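Local coordinates for alanine glyoxylate transaminase (Thermococcus litoralis, PDB 2ZC0), which probably transfers the amino group of alanine to glyoxylate, with pyridoxal 5'-phosphate as cofactor, at residues A[335-340]-A[380-385]; A[346-351]-A[362-367]. All coordinates share one frame; numbering follows the deposited sequence.

Contact 1 of 2, residues A[335-340]-A[380-385]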
ATOM      1  N   MET A 335     -35.531   3.223  -9.448  1.00 42.25           N
ATOM      2  CA  MET A 335     -36.317   4.010  -8.502  1.00 41.10           C
ATOM      3  C   MET A 335     -35.898   5.475  -8.480  1.00 38.67           C
ATOM      4  O   MET A 335     -36.466   6.284  -7.747  1.00 37.71           O
ATOM      5  CB  MET A 335     -36.167   3.405  -7.098  1.00 40.42           C
ATOM      6  CG  MET A 335     -34.727   3.118  -6.707  1.00 42.20           C
ATOM      7  SD  MET A 335     -34.539   2.420  -5.047  1.00 45.44           S
ATOM      8  CE  MET A 335     -33.923   3.770  -4.292  1.00 38.92           C
ATOM      9  N   PHE A 336     -34.901   5.818  -9.280  1.00 37.09           N
ATOM     10  CA  PHE A 336     -34.444   7.189  -9.314  1.00 38.96           C
ATOM     11  C   PHE A 336     -34.754   7.825 -10.653  1.00 40.73           C
ATOM     12  O   PHE A 336     -35.017   7.139 -11.642  1.00 40.66           O
ATOM     13  CB  PHE A 336     -32.933   7.266  -9.079  1.00 38.86           C
ATOM     14  CG  PHE A 336     -32.493   6.740  -7.741  1.00 39.71           C
ATOM     15  CD1 PHE A 336     -31.799   5.535  -7.647  1.00 37.92           C
ATOM     16  CD2 PHE A 336     -32.759   7.456  -6.575  1.00 37.03           C
ATOM     17  CE1 PHE A 336     -31.372   5.051  -6.418  1.00 36.32           C
ATOM     18  CE2 PHE A 336     -32.337   6.980  -5.341  1.00 39.53           C
ATOM     19  CZ  PHE A 336     -31.639   5.776  -5.257  1.00 36.38           C
ATOM     20  N   VAL A 337     -34.729   9.152 -10.654  1.00 40.57           N
ATOM     21  CA  VAL A 337     -34.944   9.958 -11.841  1.00 39.41           C
ATOM     22  C   VAL A 337     -33.930  11.075 -11.676  1.00 40.10           C
ATOM     23  O   VAL A 337     -33.830  11.661 -10.599  1.00 38.68           O
ATOM     24  CB  VAL A 337     -36.362  10.580 -11.883  1.00 39.94           C
ATOM     25  CG1 VAL A 337     -36.452  11.610 -13.021  1.00 37.32           C
ATOM     26  CG2 VAL A 337     -37.407   9.486 -12.077  1.00 39.49           C
ATOM     27  N   MET A 338     -33.143  11.346 -12.709  1.00 40.59           N
ATOM     28  CA  MET A 338     -32.183  12.432 -12.612  1.00 42.96           C
ATOM     29  C   MET A 338     -32.788  13.641 -13.295  1.00 44.96           C
ATOM     30  O   MET A 338     -33.065  13.621 -14.496  1.00 45.80           O
ATOM     31  CB  MET A 338     -30.854  12.100 -13.292  1.00 41.71           C
ATOM     32  CG  MET A 338     -29.781  13.161 -13.047  1.00 40.37           C
ATOM     33  SD  MET A 338     -29.125  13.103 -11.320  1.00 38.79           S
ATOM     34  CE  MET A 338     -27.596  12.267 -11.603  1.00 36.91           C
ATOM     35  N   PHE A 339     -32.994  14.683 -12.501  1.00 46.98           N
ATOM     36  CA  PHE A 339     -33.548  15.950 -12.955  1.00 46.83           C
ATOM     37  C   PHE A 339     -32.382  16.901 -13.187  1.00 47.17           C
ATOM     38  O   PHE A 339     -31.403  16.885 -12.444  1.00 47.33           O
ATOM     39  CB  PHE A 339     -34.454  16.530 -11.872  1.00 47.83           C
ATOM     40  CG  PHE A 339     -35.082  17.840 -12.243  1.00 48.25           C
ATOM     41  CD1 PHE A 339     -36.208  17.878 -13.065  1.00 47.02           C
ATOM     42  CD2 PHE A 339     -34.555  19.037 -11.769  1.00 47.36           C
ATOM     43  CE1 PHE A 339     -36.798  19.086 -13.402  1.00 47.60           C
ATOM     44  CE2 PHE A 339     -35.141  20.256 -12.105  1.00 48.17           C
ATOM     45  CZ  PHE A 339     -36.266  20.277 -12.924  1.00 46.11           C
ATOM     46  N   PHE A 340     -32.489  17.735 -14.209  1.00 47.91           N
ATOM     47  CA  PHE A 340     -31.425  18.674 -14.513  1.00 48.13           C
ATOM     48  C   PHE A 340     -31.901  20.117 -14.451  1.00 49.85           C
ATOM     49  O   PHE A 340     -32.947  20.458 -15.005  1.00 49.69           O
ATOM     50  CB  PHE A 340     -30.861  18.387 -15.903  1.00 45.52           C
ATOM     51  CG  PHE A 340     -30.100  17.097 -15.993  1.00 43.89           C
ATOM     52  CD1 PHE A 340     -28.732  17.061 -15.737  1.00 40.31           C
ATOM     53  CD2 PHE A 340     -30.750  15.913 -16.334  1.00 42.09           C
ATOM     54  CE1 PHE A 340     -28.026  15.871 -15.822  1.00 38.31           C
ATOM     55  CE2 PHE A 340     -30.046  14.715 -16.419  1.00 39.10           C
ATOM     56  CZ  PHE A 340     -28.684  14.696 -16.164  1.00 36.95           C
ATOM     57  N   LEU A 380     -33.645  12.320  -7.974  1.00 39.08           N
ATOM     58  CA  LEU A 380     -34.959  12.223  -7.361  1.00 38.52           C
ATOM     59  C   LEU A 380     -35.369  10.772  -7.251  1.00 39.12           C
ATOM     60  O   LEU A 380     -35.235  10.004  -8.207  1.00 41.08           O
ATOM     61  CB  LEU A 380     -36.005  12.951  -8.215  1.00 39.43           C
ATOM     62  CG  LEU A 380     -35.761  14.410  -8.589  1.00 39.68           C
ATOM     63  CD1 LEU A 380     -36.911  14.903  -9.481  1.00 39.28           C
ATOM     64  CD2 LEU A 380     -35.666  15.244  -7.311  1.00 38.10           C
ATOM     65  N   ASN A 381     -35.895  10.407  -6.093  1.00 37.47           N
ATOM     66  CA  ASN A 381     -36.329   9.046  -5.851  1.00 37.29           C
ATOM     67  C   ASN A 381     -37.853   8.956  -5.798  1.00 36.15           C
ATOM     68  O   ASN A 381     -38.492   9.832  -5.223  1.00 35.26           O
ATOM     69  CB  ASN A 381     -35.740   8.559  -4.527  1.00 35.22           C
ATOM     70  CG  ASN A 381     -36.431   7.339  -4.022  1.00 34.67           C
ATOM     71  OD1 ASN A 381     -37.238   7.407  -3.085  1.00 38.27           O
ATOM     72  ND2 ASN A 381     -36.151   6.206  -4.650  1.00 34.58           N
ATOM     73  N   PHE A 382     -38.439   7.909  -6.379  1.00 35.20           N
ATOM     74  CA  PHE A 382     -39.896   7.768  -6.341  1.00 37.36           C
ATOM     75  C   PHE A 382     -40.389   6.504  -5.633  1.00 39.50           C
ATOM     76  O   PHE A 382     -41.596   6.298  -5.494  1.00 41.08           O
ATOM     77  CB  PHE A 382     -40.503   7.828  -7.760  1.00 34.70           C
ATOM     78  CG  PHE A 382     -39.911   6.852  -8.730  1.00 32.36           C
ATOM     79  CD1 PHE A 382     -38.839   7.218  -9.532  1.00 33.07           C
ATOM     80  CD2 PHE A 382     -40.423   5.572  -8.849  1.00 31.83           C
ATOM     81  CE1 PHE A 382     -38.283   6.316 -10.446  1.00 31.93           C
ATOM     82  CE2 PHE A 382     -39.879   4.663  -9.752  1.00 31.18           C
ATOM     83  CZ  PHE A 382     -38.804   5.038 -10.555  1.00 30.83           C
ATOM     84  N   SER A 383     -39.468   5.673  -5.161  1.00 41.20           N
ATOM     85  CA  SER A 383     -39.857   4.443  -4.485  1.00 42.46           C
ATOM     86  C   SER A 383     -40.393   4.636  -3.068  1.00 43.83           C
ATOM     87  O   SER A 383     -41.381   3.994  -2.688  1.00 44.81           O
ATOM     88  CB  SER A 383     -38.686   3.445  -4.471  1.00 42.66           C
ATOM     89  OG  SER A 383     -37.538   3.970  -3.821  1.00 44.00           O
ATOM     90  N   ARG A 384     -39.773   5.525  -2.292  1.00 45.14           N
ATOM     91  CA  ARG A 384     -40.198   5.745  -0.903  1.00 45.82           C
ATOM     92  C   ARG A 384     -41.400   6.668  -0.693  1.00 44.10           C
ATOM     93  O   ARG A 384     -42.358   6.309   0.003  1.00 43.10           O
ATOM     94  CB  ARG A 384     -39.033   6.276  -0.068  1.00 47.63           C
ATOM     95  CG  ARG A 384     -39.150   5.910   1.393  1.00 51.59           C
ATOM     96  CD  ARG A 384     -38.837   7.072   2.306  1.00 58.56           C
ATOM     97  NE  ARG A 384     -39.998   7.929   2.546  1.00 63.69           N
ATOM     98  CZ  ARG A 384     -40.351   8.967   1.791  1.00 65.82           C
ATOM     99  NH1 ARG A 384     -39.624   9.290   0.727  1.00 67.01           N
ATOM    100  NH2 ARG A 384     -41.428   9.687   2.110  1.00 64.59           N
ATOM    101  N   PRO A 385     -41.360   7.883  -1.264  1.00 44.23           N
ATOM    102  CA  PRO A 385     -42.506   8.783  -1.072  1.00 44.69           C
ATOM    103  C   PRO A 385     -43.831   8.156  -1.519  1.00 43.98           C
ATOM    104  O   PRO A 385     -43.874   7.394  -2.483  1.00 42.88           O
ATOM    105  CB  PRO A 385     -42.121  10.007  -1.891  1.00 43.21           C
ATOM    106  CG  PRO A 385     -41.275   9.423  -2.983  1.00 44.99           C
ATOM    107  CD  PRO A 385     -40.407   8.447  -2.234  1.00 43.01           C
TER
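Asn381 has CG anti to its backbone N (chi1 164°), which sets ND2 beside Met335. Met335 places CG between the backbone N and the carbonyl carbon (chi1 48°). Its chain then bends at the last torsion, and CE ends 3.3 Å from Asn381 ND2. Phe382 takes the same crowded position (chi1 54°), so its ring lies against the backbone of Met335. Met335 CA sits 3.8 Å from the centroid of the Phe382 ring, a CH-pi contact over the face. Met335 O lies over one face too, nearer the rim, while Phe336 O comes to the ring edge. Val337 CG2 packs on Phe382 CE1 at 3.7 Å.

The backbones pair as antiparallel strands in the C-terminal part of this pyridoxal-phosphate-dependent aminotransferase fold. Val337 and Leu380 are the hydrogen-bonded pair. Val337 N gives to Leu380 O at 2.6 Å, and Leu380 N gives to Val337 O at 2.7 Å. Phe336 and Asn381 are the non-hydrogen-bonded pair. Just past the strand ends, Phe382 N donates to Met335 O at 2.9 Å.

Asn381 uses both ends of its amide. ND2 donates to Ser383 OG in the amide plane at 2.8 Å, and OD1 accepts from Arg384 N on a lone pair at 3.3 Å. The second bond makes an Asx motif. An alanine here would remove both bonds and would probably loosen the turn into Ser383 and Arg384. Ser383 OG is also hydrogen-bonded to Asp43 O. The Phe336 ring meets Asn381 CB obliquely, and its plane is steeply inclined to the amide. Phe336 also touches Asn186 and Tyr217 of the cofactor pocket, whereas Phe382 rests on helix 295-322.

Contact 2 of 2, residues A[346-351]-A[362-367]. With IMD (imidazole), chain G.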
ATOM      1  N   ASP A 346     -26.184  25.685  -9.817  1.00 58.69           N
ATOM      2  CA  ASP A 346     -25.629  24.870  -8.733  1.00 58.53           C
ATOM      3  C   ASP A 346     -26.688  23.951  -8.122  1.00 57.76           C
ATOM      4  O   ASP A 346     -27.667  24.418  -7.536  1.00 57.83           O
ATOM      5  CB  ASP A 346     -25.043  25.768  -7.639  1.00 59.10           C
ATOM      6  CG  ASP A 346     -24.413  24.973  -6.507  1.00 61.26           C
ATOM      7  OD1 ASP A 346     -23.178  24.779  -6.524  1.00 64.39           O
ATOM      8  OD2 ASP A 346     -25.151  24.530  -5.603  1.00 61.13           O
ATOM      9  N   GLY A 347     -26.471  22.645  -8.236  1.00 56.53           N
ATOM     10  CA  GLY A 347     -27.424  21.690  -7.704  1.00 54.54           C
ATOM     11  C   GLY A 347     -27.390  21.436  -6.207  1.00 54.41           C
ATOM     12  O   GLY A 347     -28.424  21.120  -5.616  1.00 53.42           O
ATOM     13  N   ILE A 348     -26.233  21.564  -5.568  1.00 54.50           N
ATOM     14  CA  ILE A 348     -26.203  21.289  -4.140  1.00 56.49           C
ATOM     15  C   ILE A 348     -26.834  22.401  -3.298  1.00 56.68           C
ATOM     16  O   ILE A 348     -27.469  22.119  -2.282  1.00 56.58           O
ATOM     17  CB  ILE A 348     -24.764  20.983  -3.624  1.00 56.67           C
ATOM     18  CG1 ILE A 348     -24.040  22.262  -3.245  1.00 57.37           C
ATOM     19  CG2 ILE A 348     -23.970  20.230  -4.687  1.00 54.58           C
ATOM     20  CD1 ILE A 348     -22.758  21.986  -2.502  1.00 60.40           C
ATOM     21  N   SER A 349     -26.677  23.655  -3.713  1.00 56.89           N
ATOM     22  CA  SER A 349     -27.281  24.757  -2.971  1.00 58.24           C
ATOM     23  C   SER A 349     -28.793  24.695  -3.187  1.00 57.41           C
ATOM     24  O   SER A 349     -29.576  24.849  -2.251  1.00 56.17           O
ATOM     25  CB  SER A 349     -26.745  26.108  -3.457  1.00 59.47           C
ATOM     26  OG  SER A 349     -27.179  26.384  -4.775  1.00 62.27           O
ATOM     27  N   PHE A 350     -29.192  24.453  -4.430  1.00 57.58           N
ATOM     28  CA  PHE A 350     -30.602  24.350  -4.767  1.00 57.69           C
ATOM     29  C   PHE A 350     -31.272  23.302  -3.886  1.00 58.42           C
ATOM     30  O   PHE A 350     -32.415  23.466  -3.465  1.00 58.41           O
ATOM     31  CB  PHE A 350     -30.778  23.938  -6.224  1.00 56.92           C
ATOM     32  CG  PHE A 350     -32.211  23.840  -6.644  1.00 56.44           C
ATOM     33  CD1 PHE A 350     -32.909  24.976  -7.032  1.00 57.22           C
ATOM     34  CD2 PHE A 350     -32.876  22.621  -6.609  1.00 55.60           C
ATOM     35  CE1 PHE A 350     -34.255  24.902  -7.379  1.00 56.97           C
ATOM     36  CE2 PHE A 350     -34.220  22.533  -6.954  1.00 57.77           C
ATOM     37  CZ  PHE A 350     -34.912  23.678  -7.341  1.00 56.77           C
ATOM     38  N   ALA A 351     -30.558  22.216  -3.621  1.00 59.02           N
ATOM     39  CA  ALA A 351     -31.103  21.155  -2.793  1.00 60.13           C
ATOM     40  C   ALA A 351     -31.284  21.656  -1.361  1.00 60.89           C
ATOM     41  O   ALA A 351     -32.247  21.291  -0.692  1.00 60.45           O
ATOM     42  CB  ALA A 351     -30.188  19.941  -2.824  1.00 60.52           C
ATOM     43  N   VAL A 362     -34.009  16.234  -1.607  1.00 40.54           N
ATOM     44  CA  VAL A 362     -33.509  15.617  -2.832  1.00 41.89           C
ATOM     45  C   VAL A 362     -31.990  15.463  -2.672  1.00 41.68           C
ATOM     46  O   VAL A 362     -31.425  15.961  -1.695  1.00 42.40           O
ATOM     47  CB  VAL A 362     -33.789  16.505  -4.079  1.00 42.01           C
ATOM     48  CG1 VAL A 362     -35.295  16.702  -4.273  1.00 39.64           C
ATOM     49  CG2 VAL A 362     -33.097  17.840  -3.914  1.00 42.43           C
ATOM     50  N   VAL A 363     -31.331  14.788  -3.618  1.00 40.87           N
ATOM     51  CA  VAL A 363     -29.874  14.597  -3.556  1.00 41.53           C
ATOM     52  C   VAL A 363     -29.129  15.396  -4.641  1.00 41.72           C
ATOM     53  O   VAL A 363     -29.418  15.258  -5.823  1.00 42.08           O
ATOM     54  CB  VAL A 363     -29.486  13.092  -3.701  1.00 40.53           C
ATOM     55  CG1 VAL A 363     -27.988  12.938  -3.605  1.00 39.52           C
ATOM     56  CG2 VAL A 363     -30.162  12.264  -2.620  1.00 38.59           C
ATOM     57  N   PRO A 364     -28.140  16.213  -4.237  1.00 42.88           N
ATOM     58  CA  PRO A 364     -27.268  17.092  -5.033  1.00 45.00           C
ATOM     59  C   PRO A 364     -26.796  16.669  -6.435  1.00 47.07           C
ATOM     60  O   PRO A 364     -26.464  17.536  -7.262  1.00 51.57           O
ATOM     61  CB  PRO A 364     -26.104  17.359  -4.084  1.00 44.04           C
ATOM     62  CG  PRO A 364     -26.797  17.443  -2.762  1.00 44.31           C
ATOM     63  CD  PRO A 364     -27.769  16.281  -2.809  1.00 43.54           C
ATOM     64  N   GLY A 365     -26.730  15.368  -6.712  1.00 44.69           N
ATOM     65  CA  GLY A 365     -26.330  14.917  -8.046  1.00 41.07           C
ATOM     66  C   GLY A 365     -24.855  15.003  -8.412  1.00 38.73           C
ATOM     67  O   GLY A 365     -24.236  14.015  -8.819  1.00 35.59           O
ATOM     68  N   LYS A 366     -24.287  16.191  -8.265  1.00 36.82           N
ATOM     69  CA  LYS A 366     -22.882  16.425  -8.577  1.00 37.31           C
ATOM     70  C   LYS A 366     -21.900  15.419  -7.977  1.00 37.64           C
ATOM     71  O   LYS A 366     -20.909  15.047  -8.624  1.00 38.36           O
ATOM     72  CB  LYS A 366     -22.467  17.819  -8.111  1.00 36.00           C
ATOM     73  CG  LYS A 366     -20.999  18.116  -8.350  1.00 36.77           C
ATOM     74  CD  LYS A 366     -20.752  18.405  -9.814  1.00 38.45           C
ATOM     75  CE  LYS A 366     -19.279  18.505 -10.136  1.00 39.63           C
ATOM     76  NZ  LYS A 366     -18.630  17.159 -10.214  1.00 43.00           N
ATOM     77  N   PRO A 367     -22.140  14.978  -6.728  1.00 37.51           N
ATOM     78  CA  PRO A 367     -21.235  14.017  -6.086  1.00 38.21           C
ATOM     79  C   PRO A 367     -21.122  12.683  -6.819  1.00 37.64           C
ATOM     80  O   PRO A 367     -20.129  11.976  -6.672  1.00 39.93           O
ATOM     81  CB  PRO A 367     -21.837  13.864  -4.690  1.00 39.98           C
ATOM     82  CG  PRO A 367     -22.498  15.195  -4.465  1.00 39.72           C
ATOM     83  CD  PRO A 367     -23.181  15.407  -5.779  1.00 37.84           C
TER
HETATM   84  N1  IMD G 410     -17.552  11.325  -6.350  1.00 45.60           N
HETATM   85  C2  IMD G 410     -16.444  11.211  -7.074  1.00 44.36           C
HETATM   86  N3  IMD G 410     -15.643  10.332  -6.485  1.00 44.42           N
HETATM   87  C4  IMD G 410     -16.260   9.881  -5.365  1.00 44.60           C
HETATM   88  C5  IMD G 410     -17.454  10.502  -5.279  1.00 44.49           C
HETATM   89  O   HOH W   1     -33.866  19.139  -1.175  1.00 66.56           O
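The carboxylate of Asp346 is gripped at OD2 by two donors. Ser349 N comes nearly along the C-O axis at 2.6 Å, and Ser349 OG comes from above the plane at 2.9 Å. This is an N-cap for the helix that starts at Gly347. The other oxygen, OD1, forms a salt bridge with Lys375. The second flat group is a bound imidazole, probably from the crystallisation liquor, whose N1 donates to Pro367 O at 2.7 Å.

Between the segments the contact is mostly apolar. Ile348 crosses Pro364 at about a right angle, and its CG2 branch touches Pro364 CB at 3.6 Å. One turn on, Ala351 CB meets Val362 CG2 at 3.8 Å. Gly347 has no side chain, and a beta carbon there would crowd Pro364 O. Within the 362-367 loop, Lys366 N donates to Pro364 O. A water ties the backbones together: it donates to Ala351 O at 2.7 Å and accepts from Val362 N at 2.9 Å.

The contact joins the first turn of helix 347-357 to the loop that follows strand 360-361. Val362 also rests on strand 377-381, and Phe350 packs on helix 389-404.

Overall arrangement
Contact 2 is nested in the loop that contact 1 closes, because strand 336-340 leads on to helix 347-357 and strand 377-381 follows later. The two centres are about 13 Å apart. They still meet directly: Leu380 CD2 packs on Val362 CG1 at 3.4 Å. This apolar touch joins the strand pair of contact 1 to the loop of contact 2. In contact 1 the Phe336 side chain is about 5 Å from the bound cofactor, 4'-deoxy-4'-aminopyridoxal-5'-phosphate. In contact 2 the Lys366 side chain is about 9 Å from a bound zinc ion. It is about 11 Å from the side chain of Glu140, a zinc ligand of this protein, although no zinc is bound to it in this chain.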